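Local coordinates for hypothetical UPF0204 protein AF0625 (Archaeoglobus fulgidus, PDB 1YQE) that probably removes D-amino acids from wrongly charged tRNAs, hydrolysing D-aminoacyl-tRNA to free tRNA and D-amino acid as a zinc-dependent deacylase, at residues 74-79 against 146-151; 51-54 against 60-63; 5-10 against 63-68. All coordinates share one frame; numbering follows the deposited sequence.

Contact 1: 74-79 against 146-151; sequences ILFASR and SEISKP. With POP (pyrophosphate 2-), chain B.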
loop_
_atom_site.group_PDB
_atom_site.type_symbol
_atom_site.label_atom_id
_atom_site.label_comp_id
_atom_site.label_asym_id
_atom_site.label_seq_id
_atom_site.Cartn_x
_atom_site.Cartn_y
_atom_site.Cartn_z
ATOM N N ILE A 74 9.703 1.060 2.158
ATOM C CA ILE A 74 9.043 1.407 3.404
ATOM C C ILE A 74 7.669 0.766 3.518
ATOM O O ILE A 74 6.896 0.749 2.563
ATOM C CB ILE A 74 8.836 2.937 3.533
ATOM C CG1 ILE A 74 10.186 3.653 3.570
ATOM C CG2 ILE A 74 8.037 3.256 4.794
ATOM C CD1 ILE A 74 10.062 5.180 3.552
ATOM N N LEU A 75 7.384 0.223 4.693
ATOM C CA LEU A 75 6.077 -0.338 4.983
ATOM C C LEU A 75 5.532 0.571 6.086
ATOM O O LEU A 75 5.961 0.487 7.241
ATOM C CB LEU A 75 6.175 -1.779 5.493
ATOM C CG LEU A 75 6.569 -2.859 4.480
ATOM C CD1 LEU A 75 8.084 -3.000 4.426
ATOM C CD2 LEU A 75 5.952 -4.182 4.887
ATOM N N PHE A 76 4.625 1.474 5.723
ATOM C CA PHE A 76 4.030 2.375 6.704
ATOM C C PHE A 76 2.987 1.600 7.487
ATOM O O PHE A 76 2.103 0.984 6.896
ATOM C CB PHE A 76 3.338 3.560 6.024
ATOM C CG PHE A 76 4.279 4.519 5.359
ATOM C CD1 PHE A 76 4.412 4.534 3.978
ATOM C CD2 PHE A 76 5.019 5.427 6.117
ATOM C CE1 PHE A 76 5.266 5.444 3.353
ATOM C CE2 PHE A 76 5.876 6.338 5.501
ATOM C CZ PHE A 76 5.998 6.346 4.116
ATOM N N ALA A 77 3.097 1.633 8.813
ATOM C CA ALA A 77 2.158 0.944 9.689
ATOM C C ALA A 77 1.307 2.038 10.314
ATOM O O ALA A 77 1.825 2.908 11.008
ATOM C CB ALA A 77 2.911 0.173 10.766
ATOM N N SER A 78 0.005 1.999 10.065
ATOM C CA SER A 78 -0.869 3.032 10.586
ATOM C C SER A 78 -2.299 2.569 10.792
ATOM O O SER A 78 -2.689 1.479 10.384
ATOM C CB SER A 78 -0.861 4.226 9.623
ATOM O OG SER A 78 -1.992 5.060 9.824
ATOM N N ARG A 79 -3.081 3.415 11.443
ATOM C CA ARG A 79 -4.478 3.110 11.668
ATOM C C ARG A 79 -5.233 3.583 10.431
ATOM O O ARG A 79 -4.697 4.342 9.616
ATOM C CB ARG A 79 -4.989 3.871 12.893
ATOM C CG ARG A 79 -4.838 5.379 12.777
ATOM C CD ARG A 79 -5.370 6.083 14.014
ATOM N NE ARG A 79 -4.996 7.493 14.043
ATOM C CZ ARG A 79 -5.441 8.408 13.191
ATOM N NH1 ARG A 79 -6.289 8.069 12.231
ATOM N NH2 ARG A 79 -5.032 9.665 13.296
ATOM N N SER A 146 2.583 12.100 -0.811
ATOM C CA SER A 146 2.762 11.839 -2.231
ATOM C C SER A 146 4.229 11.881 -2.636
ATOM O O SER A 146 4.627 11.246 -3.612
ATOM C CB SER A 146 1.984 12.859 -3.060
ATOM O OG SER A 146 2.456 14.164 -2.799
ATOM N N GLU A 147 5.029 12.620 -1.876
ATOM C CA GLU A 147 6.440 12.766 -2.197
ATOM C C GLU A 147 7.335 11.707 -1.561
ATOM O O GLU A 147 8.135 12.005 -0.681
ATOM C CB GLU A 147 6.910 14.166 -1.803
ATOM C CG GLU A 147 5.960 15.274 -2.261
ATOM C CD GLU A 147 5.616 15.200 -3.740
ATOM O OE1 GLU A 147 6.526 15.349 -4.580
ATOM O OE2 GLU A 147 4.431 14.995 -4.070
ATOM N N ILE A 148 7.184 10.468 -2.017
ATOM C CA ILE A 148 7.981 9.348 -1.527
ATOM C C ILE A 148 8.553 8.660 -2.762
ATOM O O ILE A 148 7.801 8.222 -3.631
ATOM C CB ILE A 148 7.122 8.333 -0.737
ATOM C CG1 ILE A 148 6.445 9.024 0.453
ATOM C CG2 ILE A 148 7.998 7.174 -0.260
ATOM C CD1 ILE A 148 7.405 9.570 1.517
ATOM N N SER A 149 9.879 8.588 -2.844
ATOM C CA SER A 149 10.556 7.975 -3.986
ATOM C C SER A 149 10.880 6.509 -3.763
ATOM O O SER A 149 10.992 5.736 -4.716
ATOM C CB SER A 149 11.854 8.725 -4.300
ATOM O OG SER A 149 11.573 10.018 -4.788
ATOM N N LYS A 150 11.069 6.129 -2.509
ATOM C CA LYS A 150 11.358 4.735 -2.196
ATOM C C LYS A 150 10.055 3.963 -2.335
ATOM O O LYS A 150 8.985 4.502 -2.064
ATOM C CB LYS A 150 11.875 4.605 -0.759
ATOM C CG LYS A 150 13.353 4.922 -0.581
ATOM C CD LYS A 150 14.226 3.794 -1.102
ATOM C CE LYS A 150 15.703 4.182 -1.088
ATOM N NZ LYS A 150 16.152 4.580 0.268
ATOM N N PRO A 151 10.121 2.696 -2.783
ATOM C CA PRO A 151 8.878 1.927 -2.914
ATOM C C PRO A 151 8.175 1.899 -1.553
ATOM O O PRO A 151 8.824 1.770 -0.517
ATOM C CB PRO A 151 9.375 0.548 -3.341
ATOM C CG PRO A 151 10.595 0.888 -4.173
ATOM C CD PRO A 151 11.271 1.954 -3.334
HETATM P P1 POP B . -5.819 9.280 9.079
HETATM O O1 POP B . -7.106 9.486 9.863
HETATM O O2 POP B . -4.653 9.215 10.073
HETATM O O3 POP B . -5.558 10.438 8.127
HETATM O O POP B . -5.814 7.826 8.276
HETATM P P2 POP B . -6.684 7.513 6.895
HETATM O O4 POP B . -7.575 8.653 6.481
HETATM O O5 POP B . -7.507 6.284 7.101
HETATM O O6 POP B . -5.539 7.179 5.814
#

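Contact 2: 51-54 against 60-63; sequences TKER and HIDE. With POP (pyrophosphate 2-), chain B.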
loop_
_atom_site.group_PDB
_atom_site.type_symbol
_atom_site.label_atom_id
_atom_site.label_comp_id
_atom_site.label_asym_id
_atom_site.label_seq_id
_atom_site.Cartn_x
_atom_site.Cartn_y
_atom_site.Cartn_z
ATOM N N THR A 51 8.420 8.310 14.103
ATOM C CA THR A 51 8.464 9.744 13.854
ATOM C C THR A 51 7.282 10.399 14.555
ATOM O O THR A 51 6.261 9.753 14.787
ATOM C CB THR A 51 8.377 10.053 12.346
ATOM O OG1 THR A 51 8.450 11.468 12.142
ATOM C CG2 THR A 51 7.061 9.535 11.767
ATOM N N LYS A 52 7.423 11.673 14.903
ATOM C CA LYS A 52 6.348 12.392 15.572
ATOM C C LYS A 52 5.422 13.025 14.543
ATOM O O LYS A 52 4.389 13.590 14.885
ATOM C CB LYS A 52 6.915 13.467 16.510
ATOM C CG LYS A 52 7.589 12.898 17.760
ATOM C CD LYS A 52 7.872 13.973 18.809
ATOM C CE LYS A 52 9.006 14.897 18.385
ATOM N NZ LYS A 52 10.303 14.172 18.297
ATOM N N GLU A 53 5.797 12.917 13.277
ATOM C CA GLU A 53 4.992 13.480 12.200
ATOM C C GLU A 53 3.780 12.623 11.872
ATOM O O GLU A 53 3.801 11.399 12.031
ATOM C CB GLU A 53 5.821 13.615 10.926
ATOM C CG GLU A 53 7.065 14.464 11.047
ATOM C CD GLU A 53 7.839 14.504 9.749
ATOM O OE1 GLU A 53 8.910 15.143 9.707
ATOM O OE2 GLU A 53 7.373 13.891 8.766
ATOM N N ARG A 54 2.720 13.279 11.417
ATOM C CA ARG A 54 1.513 12.587 10.996
ATOM C C ARG A 54 1.943 12.012 9.643
ATOM O O ARG A 54 2.418 12.751 8.783
ATOM C CB ARG A 54 0.379 13.599 10.817
ATOM C CG ARG A 54 -0.912 13.020 10.290
ATOM C CD ARG A 54 -1.573 12.101 11.298
ATOM N NE ARG A 54 -2.910 11.700 10.866
ATOM C CZ ARG A 54 -3.890 12.555 10.597
ATOM N NH1 ARG A 54 -3.683 13.859 10.713
ATOM N NH2 ARG A 54 -5.079 12.108 10.217
ATOM N N HIS A 60 8.542 13.433 1.702
ATOM C CA HIS A 60 10.008 13.384 1.749
ATOM C C HIS A 60 10.600 12.719 2.986
ATOM O O HIS A 60 11.803 12.833 3.238
ATOM C CB HIS A 60 10.584 14.800 1.619
ATOM C CG HIS A 60 10.244 15.471 0.324
ATOM N ND1 HIS A 60 10.684 15.000 -0.893
ATOM C CD2 HIS A 60 9.478 16.554 0.056
ATOM C CE1 HIS A 60 10.202 15.763 -1.857
ATOM N NE2 HIS A 60 9.466 16.712 -1.309
ATOM N N ILE A 61 9.784 12.008 3.756
ATOM C CA ILE A 61 10.307 11.368 4.953
ATOM C C ILE A 61 11.317 10.270 4.619
ATOM O O ILE A 61 12.177 9.943 5.440
ATOM C CB ILE A 61 9.177 10.786 5.825
ATOM C CG1 ILE A 61 9.728 10.457 7.216
ATOM C CG2 ILE A 61 8.578 9.549 5.163
ATOM C CD1 ILE A 61 8.681 10.005 8.199
ATOM N N ASP A 62 11.226 9.706 3.417
ATOM C CA ASP A 62 12.168 8.667 3.018
ATOM C C ASP A 62 13.566 9.263 2.864
ATOM O O ASP A 62 14.559 8.631 3.235
ATOM C CB ASP A 62 11.743 7.990 1.707
ATOM C CG ASP A 62 11.479 8.981 0.586
ATOM O OD1 ASP A 62 11.589 8.583 -0.595
ATOM O OD2 ASP A 62 11.149 10.152 0.881
ATOM N N GLU A 63 13.636 10.480 2.323
ATOM C CA GLU A 63 14.914 11.163 2.137
ATOM C C GLU A 63 15.527 11.487 3.493
ATOM O O GLU A 63 16.738 11.370 3.680
ATOM C CB GLU A 63 14.732 12.470 1.357
ATOM C CG GLU A 63 14.066 12.326 0.001
ATOM C CD GLU A 63 13.963 13.651 -0.739
ATOM O OE1 GLU A 63 13.591 14.666 -0.107
ATOM O OE2 GLU A 63 14.248 13.675 -1.956
HETATM P P1 POP B . -5.819 9.280 9.079
HETATM O O1 POP B . -7.106 9.486 9.863
HETATM O O2 POP B . -4.653 9.215 10.073
HETATM O O3 POP B . -5.558 10.438 8.127
HETATM O O POP B . -5.814 7.826 8.276
HETATM P P2 POP B . -6.684 7.513 6.895
HETATM O O4 POP B . -7.575 8.653 6.481
HETATM O O5 POP B . -7.507 6.284 7.101
HETATM O O6 POP B . -5.539 7.179 5.814
#

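Contact 3: 5-10 against 63-68; sequences MKLVVC and EKLAKY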
loop_
_atom_site.group_PDB
_atom_site.type_symbol
_atom_site.label_atom_id
_atom_site.label_comp_id
_atom_site.label_asym_id
_atom_site.label_seq_id
_atom_site.Cartn_x
_atom_site.Cartn_y
_atom_site.Cartn_z
ATOM N N MET A 5 17.758 -3.803 3.102
ATOM C CA MET A 5 16.816 -4.023 4.184
ATOM C C MET A 5 15.534 -3.220 4.035
ATOM O O MET A 5 15.511 -2.170 3.391
ATOM C CB MET A 5 17.477 -3.705 5.520
ATOM C CG MET A 5 18.752 -4.484 5.745
ATOM S SD MET A 5 19.387 -4.257 7.389
ATOM C CE MET A 5 18.694 -5.687 8.200
ATOM N N LYS A 6 14.468 -3.734 4.637
ATOM C CA LYS A 6 13.167 -3.089 4.584
ATOM C C LYS A 6 12.931 -2.280 5.852
ATOM O O LYS A 6 13.385 -2.651 6.933
ATOM C CB LYS A 6 12.083 -4.151 4.385
ATOM C CG LYS A 6 12.302 -4.949 3.100
ATOM C CD LYS A 6 11.208 -5.965 2.844
ATOM C CE LYS A 6 11.400 -6.634 1.491
ATOM N NZ LYS A 6 12.613 -7.494 1.456
ATOM N N LEU A 7 12.220 -1.164 5.709
ATOM C CA LEU A 7 11.954 -0.276 6.831
ATOM C C LEU A 7 10.474 -0.091 7.127
ATOM O O LEU A 7 9.696 0.286 6.247
ATOM C CB LEU A 7 12.575 1.098 6.548
ATOM C CG LEU A 7 12.277 2.252 7.510
ATOM C CD1 LEU A 7 12.807 1.938 8.896
ATOM C CD2 LEU A 7 12.929 3.527 6.972
ATOM N N VAL A 8 10.094 -0.361 8.370
ATOM C CA VAL A 8 8.713 -0.184 8.811
ATOM C C VAL A 8 8.671 1.178 9.498
ATOM O O VAL A 8 9.492 1.465 10.363
ATOM C CB VAL A 8 8.296 -1.286 9.805
ATOM C CG1 VAL A 8 6.875 -1.028 10.316
ATOM C CG2 VAL A 8 8.370 -2.641 9.125
ATOM N N VAL A 9 7.726 2.020 9.095
ATOM C CA VAL A 9 7.600 3.361 9.654
ATOM C C VAL A 9 6.256 3.558 10.337
ATOM O O VAL A 9 5.216 3.223 9.771
ATOM C CB VAL A 9 7.727 4.430 8.544
ATOM C CG1 VAL A 9 7.440 5.815 9.114
ATOM C CG2 VAL A 9 9.113 4.378 7.923
ATOM N N CYS A 10 6.282 4.114 11.545
ATOM C CA CYS A 10 5.057 4.378 12.296
ATOM C C CYS A 10 5.099 5.751 12.962
ATOM O O CYS A 10 6.155 6.381 13.056
ATOM C CB CYS A 10 4.824 3.298 13.358
ATOM S SG CYS A 10 6.087 3.190 14.644
ATOM N N GLU A 63 13.636 10.480 2.323
ATOM C CA GLU A 63 14.914 11.163 2.137
ATOM C C GLU A 63 15.527 11.487 3.493
ATOM O O GLU A 63 16.738 11.370 3.680
ATOM C CB GLU A 63 14.732 12.470 1.357
ATOM C CG GLU A 63 14.066 12.326 0.001
ATOM C CD GLU A 63 13.963 13.651 -0.739
ATOM O OE1 GLU A 63 13.591 14.666 -0.107
ATOM O OE2 GLU A 63 14.248 13.675 -1.956
ATOM N N LYS A 64 14.682 11.908 4.432
ATOM C CA LYS A 64 15.127 12.254 5.778
ATOM C C LYS A 64 15.701 11.045 6.514
ATOM O O LYS A 64 16.761 11.128 7.140
ATOM C CB LYS A 64 13.957 12.828 6.580
ATOM C CG LYS A 64 13.367 14.092 5.980
ATOM C CD LYS A 64 12.159 14.571 6.758
ATOM C CE LYS A 64 11.599 15.845 6.143
ATOM N NZ LYS A 64 10.430 16.362 6.904
ATOM N N LEU A 65 14.996 9.925 6.439
ATOM C CA LEU A 65 15.441 8.709 7.107
ATOM C C LEU A 65 16.673 8.093 6.448
ATOM O O LEU A 65 17.504 7.482 7.125
ATOM C CB LEU A 65 14.302 7.684 7.139
ATOM C CG LEU A 65 13.161 7.982 8.114
ATOM C CD1 LEU A 65 11.908 7.198 7.726
ATOM C CD2 LEU A 65 13.600 7.630 9.525
ATOM N N ALA A 66 16.793 8.262 5.135
ATOM C CA ALA A 66 17.915 7.700 4.383
ATOM C C ALA A 66 19.262 8.311 4.759
ATOM O O ALA A 66 20.309 7.864 4.293
ATOM C CB ALA A 66 17.672 7.852 2.893
ATOM N N LYS A 67 19.234 9.341 5.594
ATOM C CA LYS A 67 20.464 9.977 6.033
ATOM C C LYS A 67 21.123 9.113 7.106
ATOM O O LYS A 67 22.344 9.116 7.257
ATOM C CB LYS A 67 20.162 11.365 6.602
ATOM C CG LYS A 67 21.355 12.068 7.233
ATOM C CD LYS A 67 20.938 13.401 7.842
ATOM C CE LYS A 67 22.046 14.010 8.689
ATOM N NZ LYS A 67 21.590 15.272 9.357
ATOM N N TYR A 68 20.308 8.357 7.835
ATOM C CA TYR A 68 20.812 7.527 8.918
ATOM C C TYR A 68 20.887 6.029 8.633
ATOM O O TYR A 68 21.649 5.311 9.290
ATOM C CB TYR A 68 19.972 7.769 10.171
ATOM C CG TYR A 68 19.697 9.232 10.427
ATOM C CD1 TYR A 68 18.452 9.792 10.128
ATOM C CD2 TYR A 68 20.679 10.060 10.967
ATOM C CE1 TYR A 68 18.193 11.143 10.368
ATOM C CE2 TYR A 68 20.432 11.410 11.207
ATOM C CZ TYR A 68 19.189 11.945 10.908
ATOM O OH TYR A 68 18.939 13.276 11.158
#

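Contact 1: 74-79 against 146-151
Ile148 points its CD1 methyl at the edge of the Phe76 ring, close to the ring plane, with CZ of Phe76 4.4 Å from that methyl. The touch is light and apolar, an aliphatic tip against an aromatic rim. One face of the same ring is already taken: CG2 of Ile74 lies 3.6 Å above its plane, over the centre. With CG of Phe76 anti to its carbonyl carbon (chi1 -69°), the ring leans from the strand towards the loop and sets its outer edge before Ile148. Beside this apolar corner the backbones join through one bond, from Ile74 N to Pro151 O at 2.9 Å. Lys150 turns its long chain away, and its ammonium group reaches the backbone oxygen and ring of Phe71.

At the far end of 74-79 the chemistry becomes polar. Arg79 stretches out straight from CG to NE, and NH1 donates to O1 of the bound pyrophosphate at 2.9 Å, with O1 in the plane of the guanidinium at its edge. Behind it, Ser78 OG lies 2.8 Å from Arg79 O, and OD2 of Asp14 is hydrogen-bonded to both this hydroxyl and Arg79 N.

Strand 73-81 lies in the mixed sheet between parallel neighbours 6-11 and 152-159; the Ile74–Pro151 bond precedes the pairing of Phe76 with Ala153 and Tyr155, Phe154 stacks on Phe76, and helix 61-65 packs against Ile74 and Ile148.

Contact 2: 51-54 against 60-63
O2 of the bound pyrophosphate is gripped by two nitrogens of Arg54, with NH2 at 2.9 Å and NE at 3.1 Å from that oxygen. NH2 also comes within 2.7 Å of O3 of the same phosphate, which lies obliquely to the guanidinium. Arg79 donates to another oxygen of this phosphate, so two arginines line one end of the anion pocket. Arg54 leaves the strand end just after an ST turn, in which Glu53 N donates to Thr51 OG1 at 3.2 Å and a nearly straight 169°. The turn closes strand 47-51 and starts the short connection to helix 61-65, whose N-cap position is His60.

Across the connection the contact is van der Waals packing centred on Ile61 CD1, against a methyl and a carboxylate oxygen. The side chains of Ile61 and Thr51 reach for each other tip to tip. With OG1 of Thr51 anti to the backbone N (chi1 -179°) and bonded to Glu53 N, CG2 is the branch left to face Ile61. Glu53 runs past Ile61 in the opposite direction on an extended chain. Its OE1 has a long, weak ion pair with Lys64 and lies close to Glu37, an arrangement that may favour some proton sharing between the two acids. Asp62, the residue after Ile61, accepts through OD1 from the backbone N of Ser149 and of Lys150, tying the helix start to that loop. CD1 of Ile61 lies 3.9 Å from Thr51 CG2 and 4.1 Å from Glu53 OE2.

Contact 3: 5-10 against 63-68
Leu65 lowers one methyl onto two side chains of strand 6-11, and the touching is purely apolar. Its CD1 is 3.9 Å from CD2 of Leu7 and 4.0 Å from CG2 of Val9; since those two methyls are themselves about 4.0 Å apart, the three carbons form a nearly even triangle. Leu65 meets each partner at a slant, neither end-on nor alongside. Leu7 swings CG anti to its backbone N (chi1 173°), which carries CD2 outward from the sheet, while Val9 presents the branch that lies beside its backbone N.

The arrangement belongs to a beta-alpha-beta crossover. Strands 47-51 and 73-81 are parallel, with 6-11 between them in the sheet, and helix 61-65, on the connection that passes over this middle strand, packs Leu65 against it. Ala49, Phe38, Leu40 and Phe71 surround the same leucine, so its tip is held within an apolar layer between helix and sheet.

Backbone hydrogen bonds bind strand 6-11 to both neighbours: Leu7 bonds to Glu73 and Leu75, and Lys6 and Val8 both pair with Tyr47. Within 63-68, Tyr68 N donates to Leu65 O at 3.0 Å. Charge stays at the margin, where Lys6 NZ forms a salt bridge with Glu72.

All three contacts are largely buried, but contact 1 lies about 8 Å from the centre of the chain, against 17 and 16 Å for contacts 2 and 3. Contacts 2 and 3 share helix 61-65, through Ile61 and Leu65 respectively, while contacts 1 and 3 sit on neighbouring strands of one sheet, joined by backbone bonds from Leu75 N to Leu7 O and Ala77 N to Val9 O. Contact 3 is wholly hydrophobic; contact 1 adds a backbone bond to an apolar touch; contact 2 is a small van der Waals touch, partly against a carboxylate oxygen, beside a polar turn. Contacts 1 and 2 each send an arginine to the pyrophosphate, and contact 3 lies farther from it.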